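Local structure of uncharacterized protein (Parabacteroides merdae, 4MXN) at residues 75-80 with 161-166; 25-30 with 45-50; 128-133 with 141-146. The protein is uncharacterised but is probably a glycoside hydrolase of family 28, built on a right-handed parallel beta-helix and perhaps acting on pectin-like polysaccharides. All blocks are in the same frame, centred on the assembly; numbering follows the deposited sequence.

Contact 1: residues 75-80 with 161-166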
loop_
_atom_site.group_PDB
_atom_site.type_symbol
_atom_site.label_atom_id
_atom_site.label_comp_id
_atom_site.label_asym_id
_atom_site.label_seq_id
_atom_site.Cartn_x
_atom_site.Cartn_y
_atom_site.Cartn_z
ATOM N N THR A 75 2.954 -0.878 13.031
ATOM C CA THR A 75 2.412 -1.884 12.131
ATOM C C THR A 75 0.915 -1.638 12.021
ATOM O O THR A 75 0.239 -1.468 13.036
ATOM C CB THR A 75 2.751 -3.309 12.618
ATOM O OG1 THR A 75 4.142 -3.532 12.398
ATOM C CG2 THR A 75 1.958 -4.398 11.864
ATOM N N ILE A 76 0.397 -1.618 10.792
ATOM C CA ILE A 76 -1.029 -1.493 10.541
ATOM C C ILE A 76 -1.551 -2.885 10.247
ATOM O O ILE A 76 -1.029 -3.563 9.364
ATOM C CB ILE A 76 -1.347 -0.477 9.399
ATOM C CG1 ILE A 76 -1.173 0.988 9.905
ATOM C CG2 ILE A 76 -2.776 -0.712 8.827
ATOM C CD1 ILE A 76 -1.120 2.072 8.779
ATOM N N ARG A 77 -2.571 -3.321 10.990
ATOM C CA ARG A 77 -3.187 -4.619 10.754
ATOM C C ARG A 77 -4.588 -4.423 10.209
ATOM O O ARG A 77 -5.412 -3.793 10.862
ATOM C CB ARG A 77 -3.244 -5.465 12.051
ATOM C CG ARG A 77 -1.887 -5.734 12.729
ATOM C CD ARG A 77 -1.270 -7.047 12.350
ATOM N NE ARG A 77 -2.222 -8.163 12.405
ATOM C CZ ARG A 77 -1.983 -9.351 11.868
ATOM N NH1 ARG A 77 -0.820 -9.593 11.272
ATOM N NH2 ARG A 77 -2.901 -10.309 11.927
ATOM N N ILE A 78 -4.864 -4.976 9.028
ATOM C CA ILE A 78 -6.198 -4.961 8.406
ATOM C C ILE A 78 -6.682 -6.392 8.546
ATOM O O ILE A 78 -6.235 -7.258 7.808
ATOM C CB ILE A 78 -6.174 -4.429 6.943
ATOM C CG1 ILE A 78 -5.497 -3.025 6.908
ATOM C CG2 ILE A 78 -7.617 -4.338 6.383
ATOM C CD1 ILE A 78 -4.673 -2.791 5.742
ATOM N N GLU A 79 -7.507 -6.670 9.567
ATOM C CA GLU A 79 -7.874 -8.055 9.840
ATOM C C GLU A 79 -8.877 -8.590 8.820
ATOM O O GLU A 79 -9.463 -7.809 8.072
ATOM C CB GLU A 79 -8.391 -8.234 11.275
ATOM C CG GLU A 79 -7.410 -7.785 12.357
ATOM C CD GLU A 79 -6.057 -8.466 12.490
ATOM O OE1 GLU A 79 -5.864 -9.579 11.946
ATOM O OE2 GLU A 79 -5.189 -7.885 13.180
ATOM N N GLU A 80 -9.041 -9.941 8.775
ATOM C CA GLU A 80 -9.971 -10.589 7.869
ATOM C C GLU A 80 -11.358 -9.990 8.070
ATOM O O GLU A 80 -11.789 -9.811 9.203
ATOM C CB GLU A 80 -9.984 -12.115 8.075
ATOM C CG GLU A 80 -10.436 -12.832 6.815
ATOM C CD GLU A 80 -10.306 -14.343 6.810
ATOM O OE1 GLU A 80 -10.776 -14.984 7.779
ATOM O OE2 GLU A 80 -9.798 -14.894 5.805
ATOM N N ILE A 161 5.755 -6.859 5.360
ATOM C CA ILE A 161 4.447 -6.860 4.694
ATOM C C ILE A 161 3.975 -8.298 4.658
ATOM O O ILE A 161 4.725 -9.158 4.206
ATOM C CB ILE A 161 4.480 -6.228 3.259
ATOM C CG1 ILE A 161 5.204 -4.852 3.200
ATOM C CG2 ILE A 161 3.059 -6.175 2.612
ATOM C CD1 ILE A 161 4.587 -3.678 3.988
ATOM N N GLU A 162 2.751 -8.576 5.132
ATOM C CA GLU A 162 2.234 -9.947 5.089
ATOM C C GLU A 162 0.711 -10.022 5.018
ATOM O O GLU A 162 0.016 -9.083 5.418
ATOM C CB GLU A 162 2.727 -10.760 6.313
ATOM C CG GLU A 162 2.266 -10.251 7.677
ATOM C CD GLU A 162 2.564 -11.167 8.852
ATOM O OE1 GLU A 162 3.208 -12.226 8.659
ATOM O OE2 GLU A 162 2.149 -10.814 9.977
ATOM N N GLN A 163 0.209 -11.163 4.501
ATOM C CA GLN A 163 -1.172 -11.676 4.486
ATOM C C GLN A 163 -2.210 -10.848 3.742
ATOM O O GLN A 163 -3.235 -11.410 3.342
ATOM C CB GLN A 163 -1.702 -11.829 5.932
ATOM C CG GLN A 163 -0.835 -12.650 6.886
ATOM C CD GLN A 163 -1.352 -12.480 8.292
ATOM O OE1 GLN A 163 -1.262 -11.393 8.892
ATOM N NE2 GLN A 163 -1.933 -13.543 8.836
ATOM N N VAL A 164 -2.016 -9.521 3.651
ATOM C CA VAL A 164 -3.016 -8.617 3.059
ATOM C C VAL A 164 -3.338 -8.944 1.584
ATOM O O VAL A 164 -2.517 -9.500 0.864
ATOM C CB VAL A 164 -2.634 -7.111 3.197
ATOM C CG1 VAL A 164 -2.703 -6.651 4.647
ATOM C CG2 VAL A 164 -1.255 -6.804 2.588
ATOM N N THR A 165 -4.554 -8.597 1.173
ATOM C CA THR A 165 -4.991 -8.681 -0.213
ATOM C C THR A 165 -4.924 -7.250 -0.733
ATOM O O THR A 165 -5.543 -6.356 -0.159
ATOM C CB THR A 165 -6.369 -9.361 -0.348
ATOM O OG1 THR A 165 -6.223 -10.769 -0.072
ATOM C CG2 THR A 165 -6.963 -9.183 -1.746
ATOM N N LEU A 166 -4.129 -7.033 -1.785
ATOM C CA LEU A 166 -3.954 -5.725 -2.425
ATOM C C LEU A 166 -4.813 -5.766 -3.664
ATOM O O LEU A 166 -4.554 -6.557 -4.575
ATOM C CB LEU A 166 -2.452 -5.481 -2.728
ATOM C CG LEU A 166 -1.549 -5.459 -1.482
ATOM C CD1 LEU A 166 -0.107 -5.270 -1.853
ATOM C CD2 LEU A 166 -2.007 -4.379 -0.495
HETATM O O HOH W 1 1.590 -8.301 10.647
HETATM O O HOH W 2 -3.249 -13.466 11.324
#
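Arg77 reaches across to Glu162 and Gln163 with one nitrogen, NH1. Glu162 OE2 lies 3.5 Å from Arg77 NH1, a long salt bridge made at the edge of the guanidinium. The carboxylate is turned well out of that plane, with 72° between the two groups. Water 1 closes the gap, since it accepts from Arg77 NH1 and donates to Glu162 OE2. Gln163 OE1 stands 3.0 Å from Arg77 NH1 and comes in obliquely. That bond is weak, with an N-H...O angle of 131°. The stronger partner of Gln163 OE1 is the backbone N of Gly115. Water 2 accepts from both Arg77 NH2 and Gln163 NE2.

Glu79 fixes the rotation of the guanidinium. It is gripped side-on, with Arg77 NE 3.1 Å from Glu79 OE2 and Arg77 NH2 3.1 Å from Glu79 OE1. Bends at chi2 and chi3 fold the arginine chain round to meet these acids. A leucine in place of Arg77 would probably leave the carboxylates of Glu79 and Glu162 without their shared positive partner, and the two waters without one of their donors. Beneath the polar layer, Ile78 CD1 touches Val164 CG1 loosely, at 4.5 Å.

Gln163 and Val164 form the turn between strands 159-162 and 165-167. Strand 111-114 pairs in parallel with both 74-78 and 159-162, so the contact reaches past one strand of the parallel beta-helix. Ile78 and Leu166 both pack on Ile119 of strand 118-120, while Arg77 lies against Arg55 and Ile57 of strand 54-58.

Contact 2: residues 25-30 with 45-50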
loop_
_atom_site.group_PDB
_atom_site.type_symbol
_atom_site.label_atom_id
_atom_site.label_comp_id
_atom_site.label_asym_id
_atom_site.label_seq_id
_atom_site.Cartn_x
_atom_site.Cartn_y
_atom_site.Cartn_z
ATOM N N ALA A 25 -11.274 2.218 16.555
ATOM C CA ALA A 25 -12.465 2.894 17.106
ATOM C C ALA A 25 -12.110 3.871 18.235
ATOM O O ALA A 25 -12.773 4.891 18.375
ATOM C CB ALA A 25 -13.468 1.868 17.618
HETATM N N MSE A 26 -11.033 3.585 18.991
HETATM C CA MSE A 26 -10.591 4.419 20.112
HETATM C C MSE A 26 -10.058 5.788 19.668
HETATM O O MSE A 26 -9.980 6.695 20.502
HETATM C CB MSE A 26 -9.540 3.669 20.936
HETATM C CG MSE A 26 -10.074 2.362 21.526
HETATM SE SE MSE A 26 -11.551 2.602 22.803
HETATM C CE MSE A 26 -13.144 2.425 21.577
ATOM N N PHE A 27 -9.731 5.950 18.366
ATOM C CA PHE A 27 -9.245 7.211 17.798
ATOM C C PHE A 27 -10.296 7.902 16.906
ATOM O O PHE A 27 -9.958 8.837 16.172
ATOM C CB PHE A 27 -7.952 6.975 17.010
ATOM C CG PHE A 27 -6.769 6.658 17.905
ATOM C CD1 PHE A 27 -6.472 5.346 18.256
ATOM C CD2 PHE A 27 -5.930 7.673 18.367
ATOM C CE1 PHE A 27 -5.365 5.049 19.059
ATOM C CE2 PHE A 27 -4.839 7.381 19.197
ATOM C CZ PHE A 27 -4.561 6.067 19.527
ATOM N N GLY A 28 -11.547 7.464 17.004
ATOM C CA GLY A 28 -12.656 8.005 16.218
ATOM C C GLY A 28 -12.653 7.560 14.771
ATOM O O GLY A 28 -13.222 8.235 13.907
ATOM N N ILE A 29 -11.953 6.440 14.477
ATOM C CA ILE A 29 -11.885 5.895 13.112
ATOM C C ILE A 29 -13.157 5.066 12.926
ATOM O O ILE A 29 -13.439 4.197 13.750
ATOM C CB ILE A 29 -10.575 5.104 12.868
ATOM C CG1 ILE A 29 -9.337 6.029 13.018
ATOM C CG2 ILE A 29 -10.579 4.398 11.484
ATOM C CD1 ILE A 29 -8.015 5.303 13.390
ATOM N N LYS A 30 -13.935 5.353 11.866
ATOM C CA LYS A 30 -15.238 4.698 11.671
ATOM C C LYS A 30 -15.253 3.753 10.510
ATOM O O LYS A 30 -14.767 4.086 9.420
ATOM C CB LYS A 30 -16.354 5.750 11.510
ATOM C CG LYS A 30 -16.450 6.630 12.766
ATOM C CD LYS A 30 -17.540 7.662 12.735
ATOM C CE LYS A 30 -17.464 8.595 13.931
ATOM N NZ LYS A 30 -17.620 7.895 15.242
ATOM N N VAL A 45 -1.540 6.653 14.096
ATOM C CA VAL A 45 -0.205 6.176 13.696
ATOM C C VAL A 45 0.858 7.011 14.416
ATOM O O VAL A 45 1.768 6.431 14.995
ATOM C CB VAL A 45 -0.018 6.171 12.150
ATOM C CG1 VAL A 45 1.458 6.012 11.763
ATOM C CG2 VAL A 45 -0.855 5.066 11.516
ATOM N N ASP A 46 0.716 8.370 14.393
ATOM C CA ASP A 46 1.644 9.324 15.014
ATOM C C ASP A 46 1.711 9.118 16.535
ATOM O O ASP A 46 2.810 9.101 17.104
ATOM C CB ASP A 46 1.245 10.775 14.687
ATOM C CG ASP A 46 1.356 11.168 13.222
ATOM O OD1 ASP A 46 1.926 10.383 12.434
ATOM O OD2 ASP A 46 0.839 12.247 12.857
ATOM N N TYR A 47 0.543 8.972 17.186
ATOM C CA TYR A 47 0.461 8.744 18.630
ATOM C C TYR A 47 1.179 7.440 19.008
ATOM O O TYR A 47 2.001 7.444 19.928
ATOM C CB TYR A 47 -1.011 8.696 19.084
ATOM C CG TYR A 47 -1.195 8.386 20.556
ATOM C CD1 TYR A 47 -1.151 9.396 21.514
ATOM C CD2 TYR A 47 -1.439 7.085 20.990
ATOM C CE1 TYR A 47 -1.319 9.116 22.869
ATOM C CE2 TYR A 47 -1.611 6.794 22.340
ATOM C CZ TYR A 47 -1.539 7.809 23.279
ATOM O OH TYR A 47 -1.706 7.515 24.611
ATOM N N ILE A 48 0.873 6.328 18.289
ATOM C CA ILE A 48 1.454 4.998 18.547
ATOM C C ILE A 48 2.992 5.062 18.396
ATOM O O ILE A 48 3.702 4.584 19.289
ATOM C CB ILE A 48 0.795 3.882 17.673
ATOM C CG1 ILE A 48 -0.715 3.765 17.991
ATOM C CG2 ILE A 48 1.498 2.518 17.885
ATOM C CD1 ILE A 48 -1.555 3.009 16.939
ATOM N N SER A 49 3.497 5.732 17.337
ATOM C CA SER A 49 4.943 5.908 17.144
ATOM C C SER A 49 5.566 6.709 18.315
ATOM O O SER A 49 6.622 6.327 18.801
ATOM C CB SER A 49 5.238 6.592 15.812
ATOM O OG SER A 49 6.610 6.458 15.482
ATOM N N GLU A 50 4.883 7.778 18.786
ATOM C CA GLU A 50 5.323 8.620 19.914
ATOM C C GLU A 50 5.432 7.799 21.216
ATOM O O GLU A 50 6.312 8.070 22.038
ATOM C CB GLU A 50 4.365 9.828 20.090
ATOM C CG GLU A 50 4.394 10.539 21.441
ATOM C CD GLU A 50 5.708 11.114 21.952
ATOM O OE1 GLU A 50 6.533 11.583 21.132
ATOM O OE2 GLU A 50 5.899 11.113 23.191
#
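The edge of the Phe27 ring is turned toward a face of the Tyr47 ring. The two form an offset edge-to-face pair. Their centroids are 5.6 Å apart and their planes meet at 60°, so the pair is tilted from a strict T-shape. Phe27 CZ makes the closest approach, 3.6 Å from Tyr47 CD2, which lies near the plane of the phenylalanine ring. Phe27 CE2 follows, 3.9 Å from Tyr47 CD2. The meeting point on the tyrosine is thus the CG-CD2-CE2 side of its ring. Tyr47 CB also takes part, 4.0 Å from Phe27 CE2. The phenol oxygen lies at the far end of the tyrosine ring from this touch.

Tyr47 has its CG anti to the backbone N (chi1 177°), which swings the ring off the helix toward the loop. The side chains cross at about a right angle.

This is the N-terminal end of the beta-helix. Helix 38-50 packs there against the first strands, as Val45 and Ile48 touch Leu56 of strand 54-58. The loop after strand 21-23 runs alongside that helix. Tyr22 of strand 21-23 touches Phe27, Tyr47 and Ile48, which joins loop, helix and first strand at one place. Phe27 also rests on Ala44, one turn before Ile48.

Gly28 N bonds to Ala25 O at 3.2 Å, closing the short turn that carries Phe27. Beyond it, Ile29 is buried against Ser40, Ile41 and Ala44 of the same helix and against Phe58.

Contact 3: residues 128-133 with 141-146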
loop_
_atom_site.group_PDB
_atom_site.type_symbol
_atom_site.label_atom_id
_atom_site.label_comp_id
_atom_site.label_asym_id
_atom_site.label_seq_id
_atom_site.Cartn_x
_atom_site.Cartn_y
_atom_site.Cartn_z
ATOM N N ALA A 128 -10.462 8.412 -12.537
ATOM C CA ALA A 128 -11.413 9.354 -13.170
ATOM C C ALA A 128 -11.340 10.717 -12.477
ATOM O O ALA A 128 -11.470 11.748 -13.139
ATOM C CB ALA A 128 -12.833 8.799 -13.116
ATOM N N SER A 129 -11.116 10.717 -11.140
ATOM C CA SER A 129 -10.947 11.935 -10.355
ATOM C C SER A 129 -9.670 12.664 -10.825
ATOM O O SER A 129 -9.706 13.877 -11.079
ATOM C CB SER A 129 -10.906 11.609 -8.863
ATOM O OG SER A 129 -10.579 12.753 -8.104
ATOM N N VAL A 130 -8.569 11.914 -10.996
ATOM C CA VAL A 130 -7.292 12.449 -11.493
ATOM C C VAL A 130 -7.509 13.052 -12.899
ATOM O O VAL A 130 -7.125 14.207 -13.122
ATOM C CB VAL A 130 -6.151 11.394 -11.517
ATOM C CG1 VAL A 130 -4.868 11.973 -12.135
ATOM C CG2 VAL A 130 -5.882 10.799 -10.130
ATOM N N GLU A 131 -8.126 12.251 -13.824
ATOM C CA GLU A 131 -8.417 12.621 -15.220
ATOM C C GLU A 131 -9.149 13.963 -15.293
ATOM O O GLU A 131 -8.760 14.827 -16.072
ATOM C CB GLU A 131 -9.274 11.537 -15.906
ATOM C CG GLU A 131 -8.533 10.292 -16.376
ATOM C CD GLU A 131 -9.384 9.043 -16.550
ATOM O OE1 GLU A 131 -10.483 9.142 -17.142
ATOM O OE2 GLU A 131 -8.948 7.958 -16.099
ATOM N N GLU A 132 -10.210 14.126 -14.474
ATOM C CA GLU A 132 -11.048 15.322 -14.419
ATOM C C GLU A 132 -10.229 16.571 -14.074
ATOM O O GLU A 132 -10.404 17.604 -14.722
ATOM C CB GLU A 132 -12.186 15.143 -13.407
ATOM C CG GLU A 132 -13.351 14.336 -13.952
ATOM C CD GLU A 132 -14.277 13.741 -12.911
ATOM O OE1 GLU A 132 -14.403 14.330 -11.811
ATOM O OE2 GLU A 132 -14.896 12.691 -13.204
ATOM N N GLN A 133 -9.331 16.475 -13.073
ATOM C CA GLN A 133 -8.537 17.626 -12.657
ATOM C C GLN A 133 -7.485 17.969 -13.710
ATOM O O GLN A 133 -7.266 19.155 -13.947
ATOM C CB GLN A 133 -7.939 17.430 -11.253
ATOM C CG GLN A 133 -9.019 17.347 -10.166
ATOM C CD GLN A 133 -9.907 18.558 -10.155
ATOM O OE1 GLN A 133 -9.450 19.696 -9.970
ATOM N NE2 GLN A 133 -11.188 18.343 -10.438
ATOM N N GLY A 141 0.249 17.033 -16.143
ATOM C CA GLY A 141 0.951 15.765 -16.309
ATOM C C GLY A 141 0.088 14.670 -16.880
ATOM O O GLY A 141 -0.745 14.909 -17.755
ATOM N N ASN A 142 0.319 13.451 -16.399
ATOM C CA ASN A 142 -0.422 12.252 -16.787
ATOM C C ASN A 142 -1.084 11.682 -15.552
ATOM O O ASN A 142 -0.686 12.032 -14.432
ATOM C CB ASN A 142 0.514 11.216 -17.418
ATOM C CG ASN A 142 1.227 11.720 -18.642
ATOM O OD1 ASN A 142 0.669 11.755 -19.747
ATOM N ND2 ASN A 142 2.467 12.156 -18.456
ATOM N N VAL A 143 -2.067 10.790 -15.741
ATOM C CA VAL A 143 -2.788 10.161 -14.633
ATOM C C VAL A 143 -1.788 9.426 -13.708
ATOM O O VAL A 143 -1.907 9.543 -12.484
ATOM C CB VAL A 143 -3.941 9.240 -15.132
ATOM C CG1 VAL A 143 -4.602 8.486 -13.975
ATOM C CG2 VAL A 143 -4.988 10.049 -15.887
ATOM N N SER A 144 -0.755 8.767 -14.292
ATOM C CA SER A 144 0.280 8.017 -13.556
ATOM C C SER A 144 1.051 8.876 -12.538
ATOM O O SER A 144 1.505 8.345 -11.523
ATOM C CB SER A 144 1.268 7.355 -14.520
ATOM O OG SER A 144 1.967 8.298 -15.316
ATOM N N ASP A 145 1.168 10.190 -12.781
ATOM C CA ASP A 145 1.864 11.105 -11.871
ATOM C C ASP A 145 1.094 11.306 -10.551
ATOM O O ASP A 145 1.711 11.607 -9.527
ATOM C CB ASP A 145 2.091 12.479 -12.558
ATOM C CG ASP A 145 2.897 12.459 -13.843
ATOM O OD1 ASP A 145 3.804 11.622 -13.960
ATOM O OD2 ASP A 145 2.626 13.297 -14.725
ATOM N N TYR A 146 -0.246 11.125 -10.565
ATOM C CA TYR A 146 -1.092 11.376 -9.397
ATOM C C TYR A 146 -1.806 10.144 -8.830
ATOM O O TYR A 146 -2.198 10.145 -7.656
ATOM C CB TYR A 146 -2.152 12.435 -9.774
ATOM C CG TYR A 146 -1.528 13.743 -10.197
ATOM C CD1 TYR A 146 -1.212 14.722 -9.261
ATOM C CD2 TYR A 146 -1.212 13.990 -11.532
ATOM C CE1 TYR A 146 -0.590 15.910 -9.640
ATOM C CE2 TYR A 146 -0.581 15.171 -11.921
ATOM C CZ TYR A 146 -0.279 16.131 -10.972
ATOM O OH TYR A 146 0.311 17.308 -11.359
#
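Apolar contacts between Val130, Val143 and Tyr146 join the two segments. Val130 CG1 is central. It lies 3.6 Å from Tyr146 CB and 3.7 Å from Val143 CA, so it sits against the backbone of the short helix as well as its side chains. With CG1 anti to the backbone N (chi1 176°), the valine extends this branch into the angle between Val143 and Tyr146. Val143 CG1 meets Val130 CG1 at 4.0 Å. The tyrosine ring itself leads away from Val130.

Hydrogen bonds shape the second segment from within. Asn142 N donates to Asp145 OD2 at 2.9 Å, almost straight at 169°, from above the carboxylate plane. This ties the backbone at Asn142 to the side chain three residues on, at the start of the turn. Asp145 N and Tyr146 N bond back to Asn142 O and Val143 O. The hydroxyl of Tyr146 is bonded to Glu140 O.

Helix 123-136 and the short helix 143-146 stand in an excursion from the beta-helix, between strands 118-120 and 151-154. Leu134 of the longer helix touches both Val143 and Tyr146. Val90 covers Val130 from a loop, and Val96 lies on Tyr146.

In the fold
Contact 1 is the nearest of the three to the chain centre and is partly buried. It joins rungs of the beta-helix through a charged edge bridged by waters, beside buried aliphatic side chains. Contact 2 lies on the surface at the N-terminal end and rests on one aromatic pair. Contact 3 is partly buried too, but it joins helices of an excursion through apolar contacts. The three share no strand or helix, but strand 74-78 of contact 1 packs on helix 38-50 of contact 2, where Ile76 CD1 meets Val45 CG2 at 4.1 Å. Contact 3 is nested in the chain between 75-80 and 161-166, yet its nearest atoms are about 16 Å from contact 1.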